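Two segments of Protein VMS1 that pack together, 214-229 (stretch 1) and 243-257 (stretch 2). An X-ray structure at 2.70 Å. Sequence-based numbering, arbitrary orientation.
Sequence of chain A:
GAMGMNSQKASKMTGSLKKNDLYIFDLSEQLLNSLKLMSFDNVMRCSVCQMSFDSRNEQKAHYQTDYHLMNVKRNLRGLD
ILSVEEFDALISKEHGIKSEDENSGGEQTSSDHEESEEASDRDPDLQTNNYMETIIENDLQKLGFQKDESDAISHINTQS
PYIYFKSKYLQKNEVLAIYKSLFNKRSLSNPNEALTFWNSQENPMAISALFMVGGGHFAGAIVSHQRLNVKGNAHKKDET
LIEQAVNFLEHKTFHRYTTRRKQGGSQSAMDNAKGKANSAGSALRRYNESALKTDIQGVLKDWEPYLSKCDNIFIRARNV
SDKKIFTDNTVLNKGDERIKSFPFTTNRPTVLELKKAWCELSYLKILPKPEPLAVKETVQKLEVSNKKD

Stretch 1, residues 214-229: GGGHFAGAIVSHQRLN
Stretch 2 (243-257) EQAVNFLEHKTFHRY

Strand 217-224 runs antiparallel to strand 251-255, their axes at 179° and 4.7 Å apart at closest approach; the contact buries 1083 Å². His 217 faces His 255 (CA-CA 4.5 Å) and Ala 221 faces His 251 (4.0 Å) as non-hydrogen-bonded pairs. A beta bulge between Ile 222 and Val 223 shifts the register by one, as the partner chain turns its corner at Leu 249 and Glu 250, so Val 223 pairs with Phe 248 (CA-CA 4.4 Å).

The backbone supplies the hydrogen bonds. Gly 220 and Lys 252 exchange a reciprocal pair, N to O 2.9 Å each way, at 165° and 166°. Arg 256 N donates to Gly 216 O (2.8 Å), Phe 218 N to Phe 254 O (3.0 Å), Ile 222 N to Glu 250 O (3.0 Å) and Ser 224 N to Asn 247 O (2.8 Å, 168°). At the bulge Leu 249 N reaches Ile 222 O at 2.8 Å, but an angle of 129° makes the bond weak. One water extends the ladder, donating to Ser 224 O (2.6 Å) and Gln 226 O (2.7 Å) and accepting from Asn 247 N (2.5 Å).

Aromatic packing occupies both faces. On one, Phe 218 (chi1 t, 170°) and Phe 254 (chi1 p, 42°) lie with planes at 21° but slid apart, CD2 of Phe 218 3.6 Å from CZ of Phe 254. Gly 220 leaves room here: an ideal CB would lie 2.8 Å from Phe 218 CZ. On the other, small Ala 221 lets its CB sit 3.5 Å from the Phe 248 ring centroid, 6° off the normal, while Val 223 CB meets the ring edge at CE1 of Phe 248 (3.6 Å).

A type I' turn, Gly 214 to His 217, precedes the strand. Gly 216 (phi/psi 86/-6) is buried; an ideal CB would clash with Arg 256 O at 2.5 Å.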

ATOM      1  N   GLY A 214      10.037   7.165  13.879  1.00 96.04           N
ATOM      2  CA  GLY A 214      11.366   6.945  14.402  1.00 95.69           C
ATOM      3  C   GLY A 214      12.102   8.234  14.670  1.00 95.96           C
ATOM      4  O   GLY A 214      12.056   9.169  13.860  1.00 92.61           O
ATOM      5  N   GLY A 215      12.798   8.291  15.801  1.00 95.22           N
ATOM      6  CA  GLY A 215      13.545   9.490  16.139  1.00 90.88           C
ATOM      7  C   GLY A 215      12.681  10.721  16.283  1.00 99.74           C
ATOM      8  O   GLY A 215      13.130  11.826  15.968  1.00108.88           O
ATOM      9  N   GLY A 216      11.444  10.563  16.746  1.00 99.63           N
ATOM     10  CA  GLY A 216      10.573  11.696  16.960  1.00 94.85           C
ATOM     11  C   GLY A 216       9.798  12.121  15.738  1.00 95.60           C
ATOM     12  O   GLY A 216       8.934  13.002  15.852  1.00 90.73           O
ATOM     13  N   HIS A 217      10.073  11.510  14.581  1.00 91.12           N
ATOM     14  CA  HIS A 217       9.388  11.795  13.326  1.00 79.52           C
ATOM     15  C   HIS A 217       8.318  10.753  13.045  1.00 87.32           C
ATOM     16  O   HIS A 217       8.499   9.555  13.310  1.00 83.42           O
ATOM     17  CB  HIS A 217      10.357  11.824  12.136  1.00 80.94           C
ATOM     18  CG  HIS A 217      11.461  12.823  12.268  1.00 87.26           C
ATOM     19  ND1 HIS A 217      11.301  14.157  11.956  1.00 89.83           N
ATOM     20  CD2 HIS A 217      12.751  12.679  12.664  1.00 92.83           C
ATOM     21  CE1 HIS A 217      12.440  14.794  12.169  1.00 92.52           C
ATOM     22  NE2 HIS A 217      13.335  13.920  12.595  1.00 88.05           N
ATOM     23  N   PHE A 218       7.219  11.218  12.460  1.00 87.26           N
ATOM     24  CA  PHE A 218       6.140  10.366  11.993  1.00 73.88           C
ATOM     25  C   PHE A 218       5.768  10.792  10.582  1.00 73.90           C
ATOM     26  O   PHE A 218       5.809  11.983  10.258  1.00 90.37           O
ATOM     27  CB  PHE A 218       4.922  10.475  12.920  1.00 66.40           C
ATOM     28  CG  PHE A 218       3.701   9.811  12.390  1.00 74.68           C
ATOM     29  CD1 PHE A 218       3.511   8.431  12.559  1.00 73.92           C
ATOM     30  CD2 PHE A 218       2.728  10.548  11.718  1.00 81.08           C
ATOM     31  CE1 PHE A 218       2.353   7.794  12.071  1.00 71.42           C
ATOM     32  CE2 PHE A 218       1.563   9.915  11.219  1.00 81.45           C
ATOM     33  CZ  PHE A 218       1.379   8.533  11.399  1.00 69.31           C
ATOM     34  N   ALA A 219       5.441   9.810   9.744  1.00 68.74           N
ATOM     35  CA  ALA A 219       4.737  10.015   8.481  1.00 70.20           C
ATOM     36  C   ALA A 219       3.759   8.860   8.271  1.00 76.09           C
ATOM     37  O   ALA A 219       4.142   7.692   8.380  1.00 82.38           O
ATOM     38  CB  ALA A 219       5.699  10.106   7.301  1.00 62.97           C
ATOM     39  N   GLY A 220       2.499   9.188   7.986  1.00 73.42           N
ATOM     40  CA  GLY A 220       1.520   8.189   7.626  1.00 66.00           C
ATOM     41  C   GLY A 220       0.767   8.611   6.379  1.00 69.80           C
ATOM     42  O   GLY A 220       0.695   9.796   6.042  1.00 68.16           O
ATOM     43  N   ALA A 221       0.218   7.612   5.679  1.00 67.22           N
ATOM     44  CA  ALA A 221      -0.616   7.891   4.516  1.00 64.80           C
ATOM     45  C   ALA A 221      -1.596   6.748   4.279  1.00 69.51           C
ATOM     46  O   ALA A 221      -1.326   5.600   4.639  1.00 73.75           O
ATOM     47  CB  ALA A 221       0.244   8.135   3.275  1.00 62.96           C
ATOM     48  N   ILE A 222      -2.749   7.081   3.697  1.00 72.76           N
ATOM     49  CA  ILE A 222      -3.673   6.107   3.113  1.00 71.16           C
ATOM     50  C   ILE A 222      -3.486   6.187   1.598  1.00 72.90           C
ATOM     51  O   ILE A 222      -3.766   7.223   0.984  1.00 78.21           O
ATOM     52  CB  ILE A 222      -5.134   6.379   3.512  1.00 71.19           C
ATOM     53  CG1 ILE A 222      -5.336   6.347   5.039  1.00 65.32           C
ATOM     54  CG2 ILE A 222      -6.064   5.386   2.842  1.00 66.91           C
ATOM     55  CD1 ILE A 222      -4.962   5.021   5.726  1.00 61.09           C
ATOM     56  N   VAL A 223      -2.981   5.117   0.981  1.00 63.91           N
ATOM     57  CA  VAL A 223      -2.636   5.129  -0.440  1.00 70.80           C
ATOM     58  C   VAL A 223      -3.709   4.377  -1.218  1.00 79.71           C
ATOM     59  O   VAL A 223      -4.124   3.278  -0.826  1.00 73.40           O
ATOM     60  CB  VAL A 223      -1.244   4.515  -0.690  1.00 70.87           C
ATOM     61  CG1 VAL A 223      -1.172   3.070  -0.159  1.00 66.54           C
ATOM     62  CG2 VAL A 223      -0.889   4.560  -2.188  1.00 59.76           C
ATOM     63  N   SER A 224      -4.170   4.972  -2.312  1.00 81.16           N
ATOM     64  CA  SER A 224      -5.054   4.273  -3.232  1.00 79.82           C
ATOM     65  C   SER A 224      -4.252   3.376  -4.162  1.00 78.10           C
ATOM     66  O   SER A 224      -3.187   3.761  -4.650  1.00 91.16           O
ATOM     67  CB  SER A 224      -5.856   5.267  -4.063  1.00 85.75           C
ATOM     68  OG  SER A 224      -6.080   4.746  -5.362  1.00 92.22           O
ATOM     69  N   HIS A 225      -4.776   2.183  -4.432  1.00 70.67           N
ATOM     70  CA  HIS A 225      -4.124   1.311  -5.397  1.00 77.63           C
ATOM     71  C   HIS A 225      -4.248   1.822  -6.826  1.00 83.88           C
ATOM     72  O   HIS A 225      -3.504   1.357  -7.698  1.00 92.51           O
ATOM     73  CB  HIS A 225      -4.679  -0.108  -5.279  1.00 80.92           C
ATOM     74  CG  HIS A 225      -4.396  -0.757  -3.957  1.00 77.72           C
ATOM     75  ND1 HIS A 225      -4.608  -2.100  -3.725  1.00 74.31           N
ATOM     76  CD2 HIS A 225      -3.911  -0.249  -2.795  1.00 71.51           C
ATOM     77  CE1 HIS A 225      -4.284  -2.389  -2.473  1.00 67.49           C
ATOM     78  NE2 HIS A 225      -3.853  -1.284  -1.889  1.00 68.55           N
ATOM     79  N   GLN A 226      -5.124   2.790  -7.086  1.00 80.11           N
ATOM     80  CA  GLN A 226      -5.231   3.357  -8.422  1.00 86.15           C
ATOM     81  C   GLN A 226      -4.153   4.411  -8.640  1.00 86.68           C
ATOM     82  O   GLN A 226      -3.958   5.290  -7.797  1.00 87.99           O
ATOM     83  CB  GLN A 226      -6.611   3.979  -8.631  1.00101.03           C
ATOM     84  CG  GLN A 226      -6.935   4.307 -10.097  1.00115.39           C
ATOM     85  CD  GLN A 226      -7.468   3.092 -10.843  1.00130.47           C
ATOM     86  OE1 GLN A 226      -7.233   1.945 -10.444  1.00130.35           O
ATOM     87  NE2 GLN A 226      -8.207   3.335 -11.920  1.00140.20           N
ATOM     88  N   ARG A 227      -3.488   4.349  -9.792  1.00 95.75           N
ATOM     89  CA  ARG A 227      -2.464   5.314 -10.173  1.00 90.30           C
ATOM     90  C   ARG A 227      -3.084   6.560 -10.809  1.00 93.64           C
ATOM     91  O   ARG A 227      -4.304   6.706 -10.897  1.00 98.82           O
ATOM     92  CB  ARG A 227      -1.474   4.672 -11.134  1.00 94.97           C
ATOM     93  CG  ARG A 227      -0.324   3.946 -10.485  1.00 97.60           C
ATOM     94  CD  ARG A 227       0.684   3.552 -11.555  1.00104.47           C
ATOM     95  NE  ARG A 227       0.017   3.036 -12.751  1.00108.32           N
ATOM     96  CZ  ARG A 227       0.640   2.724 -13.885  1.00109.72           C
ATOM     97  NH1 ARG A 227       1.957   2.875 -13.992  1.00103.17           N
ATOM     98  NH2 ARG A 227      -0.058   2.259 -14.912  1.00110.55           N
ATOM     99  N   LEU A 228      -2.233   7.465 -11.276  1.00112.92           N
ATOM    100  CA  LEU A 228      -2.677   8.735 -11.841  1.00123.50           C
ATOM    101  C   LEU A 228      -2.005   8.955 -13.200  1.00143.15           C
ATOM    102  O   LEU A 228      -1.559   8.020 -13.878  1.00146.51           O
ATOM    103  CB  LEU A 228      -2.394   9.885 -10.857  1.00114.70           C
ATOM    104  CG  LEU A 228      -2.987   9.888  -9.434  1.00108.93           C
ATOM    105  CD1 LEU A 228      -2.573  11.143  -8.662  1.00102.89           C
ATOM    106  CD2 LEU A 228      -4.508   9.747  -9.403  1.00110.49           C
ATOM    107  N   ASN A 229      -1.954  10.216 -13.626  1.00155.39           N
ATOM    108  CA  ASN A 229      -1.303  10.634 -14.865  1.00157.74           C
ATOM    109  C   ASN A 229       0.149  10.180 -14.964  1.00150.83           C
ATOM    110  O   ASN A 229       1.067  10.978 -14.741  1.00147.68           O
ATOM    111  CB  ASN A 229      -1.356  12.158 -14.979  1.00171.70           C
ATOM    112  CG  ASN A 229      -2.318  12.632 -16.044  1.00185.07           C
ATOM    113  OD1 ASN A 229      -3.331  11.982 -16.314  1.00186.84           O
ATOM    114  ND2 ASN A 229      -2.006  13.772 -16.663  1.00189.84           N
ATOM    115  N   GLU A 243       6.671   8.388  -9.034  1.00112.69           N
ATOM    116  CA  GLU A 243       6.205   8.911  -7.755  1.00100.81           C
ATOM    117  C   GLU A 243       5.022   9.854  -7.932  1.00106.72           C
ATOM    118  O   GLU A 243       4.125   9.900  -7.078  1.00110.26           O
ATOM    119  CB  GLU A 243       7.348   9.630  -7.033  1.00 93.75           C
ATOM    120  CG  GLU A 243       8.403   8.706  -6.452  1.00102.21           C
ATOM    121  CD  GLU A 243       9.802   9.288  -6.569  1.00121.87           C
ATOM    122  OE1 GLU A 243       9.924  10.468  -6.971  1.00130.91           O
ATOM    123  OE2 GLU A 243      10.780   8.569  -6.264  1.00127.56           O
ATOM    124  N   GLN A 244       4.994  10.608  -9.029  1.00109.24           N
ATOM    125  CA  GLN A 244       3.917  11.565  -9.210  1.00109.05           C
ATOM    126  C   GLN A 244       2.556  10.905  -9.404  1.00105.06           C
ATOM    127  O   GLN A 244       1.535  11.597  -9.338  1.00112.12           O
ATOM    128  CB  GLN A 244       4.236  12.471 -10.389  1.00115.03           C
ATOM    129  CG  GLN A 244       3.678  13.855 -10.227  1.00119.12           C
ATOM    130  CD  GLN A 244       4.053  14.743 -11.376  1.00126.58           C
ATOM    131  OE1 GLN A 244       4.859  14.361 -12.228  1.00123.52           O
ATOM    132  NE2 GLN A 244       3.470  15.935 -11.416  1.00133.85           N
ATOM    133  N   ALA A 245       2.511   9.595  -9.627  1.00103.10           N
ATOM    134  CA  ALA A 245       1.262   8.894  -9.868  1.00 94.93           C
ATOM    135  C   ALA A 245       0.716   8.221  -8.616  1.00 93.00           C
ATOM    136  O   ALA A 245      -0.385   7.654  -8.663  1.00 98.24           O
ATOM    137  CB  ALA A 245       1.444   7.858 -10.990  1.00 82.40           C
ATOM    138  N   VAL A 246       1.457   8.260  -7.505  1.00 88.14           N
ATOM    139  CA  VAL A 246       0.966   7.716  -6.243  1.00 82.97           C
ATOM    140  C   VAL A 246      -0.157   8.605  -5.728  1.00 91.41           C
ATOM    141  O   VAL A 246       0.019   9.819  -5.565  1.00104.50           O
ATOM    142  CB  VAL A 246       2.103   7.617  -5.213  1.00 80.58           C
ATOM    143  CG1 VAL A 246       1.583   7.035  -3.909  1.00 74.59           C
ATOM    144  CG2 VAL A 246       3.255   6.784  -5.735  1.00 78.61           C
ATOM    145  N   ASN A 247      -1.314   8.012  -5.455  1.00 83.33           N
ATOM    146  CA  ASN A 247      -2.468   8.767  -4.978  1.00 92.41           C
ATOM    147  C   ASN A 247      -2.650   8.536  -3.477  1.00 93.28           C
ATOM    148  O   ASN A 247      -3.145   7.484  -3.056  1.00 93.83           O
ATOM    149  CB  ASN A 247      -3.711   8.364  -5.753  1.00 97.85           C
ATOM    150  CG  ASN A 247      -4.904   9.181  -5.377  1.00 96.33           C
ATOM    151  OD1 ASN A 247      -4.792  10.181  -4.664  1.00 93.04           O
ATOM    152  ND2 ASN A 247      -6.063   8.778  -5.872  1.00 97.19           N
ATOM    153  N   PHE A 248      -2.251   9.528  -2.668  1.00 82.25           N
ATOM    154  CA  PHE A 248      -2.431   9.473  -1.219  1.00 73.88           C
ATOM    155  C   PHE A 248      -3.764  10.130  -0.890  1.00 69.57           C
ATOM    156  O   PHE A 248      -3.896  11.348  -0.976  1.00 73.64           O
ATOM    157  CB  PHE A 248      -1.288  10.161  -0.469  1.00 73.16           C
ATOM    158  CG  PHE A 248      -0.043   9.311  -0.288  1.00 76.41           C
ATOM    159  CD1 PHE A 248      -0.038   7.956  -0.601  1.00 76.80           C
ATOM    160  CD2 PHE A 248       1.136   9.887   0.189  1.00 81.67           C
ATOM    161  CE1 PHE A 248       1.119   7.185  -0.447  1.00 74.03           C
ATOM    162  CE2 PHE A 248       2.298   9.131   0.352  1.00 80.32           C
ATOM    163  CZ  PHE A 248       2.291   7.776   0.033  1.00 77.01           C
ATOM    164  N   LEU A 249      -4.753   9.319  -0.509  1.00 64.08           N
ATOM    165  CA  LEU A 249      -6.057   9.854  -0.150  1.00 73.40           C
ATOM    166  C   LEU A 249      -5.958  10.711   1.100  1.00 82.69           C
ATOM    167  O   LEU A 249      -6.612  11.754   1.193  1.00 89.53           O
ATOM    168  CB  LEU A 249      -7.059   8.710   0.038  1.00 81.34           C
ATOM    169  CG  LEU A 249      -7.265   7.788  -1.176  1.00 82.24           C
ATOM    170  CD1 LEU A 249      -8.411   6.834  -0.967  1.00 76.49           C
ATOM    171  CD2 LEU A 249      -7.507   8.610  -2.418  1.00 85.21           C
ATOM    172  N   GLU A 250      -5.153  10.288   2.070  1.00 88.14           N
ATOM    173  CA  GLU A 250      -4.782  11.127   3.201  1.00 82.85           C
ATOM    174  C   GLU A 250      -3.288  10.972   3.454  1.00 84.24           C
ATOM    175  O   GLU A 250      -2.670   9.978   3.063  1.00 87.20           O
ATOM    176  CB  GLU A 250      -5.566  10.770   4.466  1.00 76.58           C
ATOM    177  CG  GLU A 250      -7.056  10.500   4.277  1.00 92.79           C
ATOM    178  CD  GLU A 250      -7.918  11.750   4.116  1.00 97.08           C
ATOM    179  OE1 GLU A 250      -7.370  12.871   4.139  1.00 94.77           O
ATOM    180  OE2 GLU A 250      -9.154  11.602   3.966  1.00 95.74           O
ATOM    181  N   HIS A 251      -2.701  11.969   4.109  1.00 85.49           N
ATOM    182  CA  HIS A 251      -1.296  11.873   4.487  1.00 88.48           C
ATOM    183  C   HIS A 251      -1.029  12.887   5.580  1.00 91.34           C
ATOM    184  O   HIS A 251      -1.567  13.994   5.543  1.00100.18           O
ATOM    185  CB  HIS A 251      -0.360  12.131   3.302  1.00 74.69           C
ATOM    186  CG  HIS A 251      -0.376  13.548   2.845  1.00 86.81           C
ATOM    187  ND1 HIS A 251       0.540  14.481   3.282  1.00 92.23           N
ATOM    188  CD2 HIS A 251      -1.235  14.208   2.036  1.00 86.29           C
ATOM    189  CE1 HIS A 251       0.252  15.652   2.750  1.00 91.24           C
ATOM    190  NE2 HIS A 251      -0.818  15.513   1.988  1.00 92.69           N
ATOM    191  N   LYS A 252      -0.202  12.502   6.549  1.00 89.13           N
ATOM    192  CA  LYS A 252       0.169  13.373   7.654  1.00 85.47           C
ATOM    193  C   LYS A 252       1.634  13.139   7.985  1.00 80.29           C
ATOM    194  O   LYS A 252       2.125  12.015   7.848  1.00 81.85           O
ATOM    195  CB  LYS A 252      -0.709  13.110   8.890  1.00 92.52           C
ATOM    196  CG  LYS A 252      -1.142  14.371   9.644  1.00106.46           C
ATOM    197  CD  LYS A 252      -2.468  14.905   9.094  1.00123.54           C
ATOM    198  CE  LYS A 252      -2.805  16.290   9.652  1.00137.70           C
ATOM    199  NZ  LYS A 252      -4.100  16.832   9.126  1.00142.43           N
ATOM    200  N   THR A 253       2.342  14.209   8.371  1.00 81.01           N
ATOM    201  CA  THR A 253       3.677  14.105   8.962  1.00 87.63           C
ATOM    202  C   THR A 253       3.830  15.175  10.029  1.00102.65           C
ATOM    203  O   THR A 253       3.572  16.352   9.762  1.00118.92           O
ATOM    204  CB  THR A 253       4.818  14.272   7.938  1.00 86.52           C
ATOM    205  OG1 THR A 253       4.818  15.606   7.434  1.00 87.18           O
ATOM    206  CG2 THR A 253       4.652  13.353   6.772  1.00100.64           C
ATOM    207  N   PHE A 254       4.279  14.774  11.219  1.00 99.55           N
ATOM    208  CA  PHE A 254       4.677  15.712  12.262  1.00 97.48           C
ATOM    209  C   PHE A 254       5.902  15.179  13.002  1.00 92.36           C
ATOM    210  O   PHE A 254       6.359  14.057  12.764  1.00 86.58           O
ATOM    211  CB  PHE A 254       3.529  15.977  13.231  1.00 91.63           C
ATOM    212  CG  PHE A 254       2.762  14.756  13.610  1.00 90.65           C
ATOM    213  CD1 PHE A 254       3.274  13.849  14.520  1.00 93.40           C
ATOM    214  CD2 PHE A 254       1.503  14.524  13.077  1.00 95.90           C
ATOM    215  CE1 PHE A 254       2.538  12.720  14.875  1.00 94.51           C
ATOM    216  CE2 PHE A 254       0.761  13.397  13.429  1.00 81.82           C
ATOM    217  CZ  PHE A 254       1.281  12.501  14.326  1.00 83.49           C
ATOM    218  N   HIS A 255       6.439  16.005  13.907  1.00 94.09           N
ATOM    219  CA  HIS A 255       7.606  15.644  14.708  1.00 91.95           C
ATOM    220  C   HIS A 255       7.460  16.148  16.137  1.00 93.76           C
ATOM    221  O   HIS A 255       6.927  17.232  16.379  1.00 98.86           O
ATOM    222  CB  HIS A 255       8.905  16.218  14.113  1.00106.72           C
ATOM    223  CG  HIS A 255      10.022  16.374  15.109  1.00112.72           C
ATOM    224  ND1 HIS A 255      10.860  15.338  15.466  1.00113.59           N
ATOM    225  CD2 HIS A 255      10.441  17.449  15.815  1.00110.71           C
ATOM    226  CE1 HIS A 255      11.744  15.770  16.348  1.00114.80           C
ATOM    227  NE2 HIS A 255      11.508  17.047  16.581  1.00118.11           N
ATOM    228  N   ARG A 256       7.979  15.364  17.085  1.00 96.01           N
ATOM    229  CA  ARG A 256       8.159  15.805  18.466  1.00 97.28           C
ATOM    230  C   ARG A 256       9.489  15.307  19.001  1.00106.34           C
ATOM    231  O   ARG A 256       9.777  14.109  18.925  1.00109.22           O
ATOM    232  CB  ARG A 256       7.058  15.284  19.391  1.00 94.24           C
ATOM    233  CG  ARG A 256       5.833  16.154  19.492  1.00 94.23           C
ATOM    234  CD  ARG A 256       5.033  15.757  20.717  1.00 96.93           C
ATOM    235  NE  ARG A 256       3.624  16.069  20.558  1.00101.74           N
ATOM    236  CZ  ARG A 256       3.121  17.294  20.604  1.00101.20           C
ATOM    237  NH1 ARG A 256       3.918  18.335  20.800  1.00104.62           N
ATOM    238  NH2 ARG A 256       1.817  17.474  20.437  1.00 97.97           N
ATOM    239  N   TYR A 257      10.274  16.219  19.570  1.00117.28           N
ATOM    240  CA  TYR A 257      11.363  15.814  20.443  1.00121.04           C
ATOM    241  C   TYR A 257      10.794  15.035  21.635  1.00138.14           C
ATOM    242  O   TYR A 257       9.602  15.121  21.955  1.00137.73           O
ATOM    243  CB  TYR A 257      12.156  17.042  20.911  1.00113.95           C
ATOM    244  CG  TYR A 257      12.551  18.033  19.807  1.00112.62           C
ATOM    245  CD1 TYR A 257      13.723  17.878  19.069  1.00113.55           C
ATOM    246  CD2 TYR A 257      11.763  19.133  19.527  1.00113.17           C
ATOM    247  CE1 TYR A 257      14.090  18.794  18.067  1.00114.96           C
ATOM    248  CE2 TYR A 257      12.111  20.048  18.535  1.00117.58           C
ATOM    249  CZ  TYR A 257      13.272  19.877  17.803  1.00120.51           C
ATOM    250  OH  TYR A 257      13.598  20.799  16.817  1.00106.67           O
TER
HETATM  251  O   HOH W   1      -2.023   5.653  -5.980  1.00 93.49           O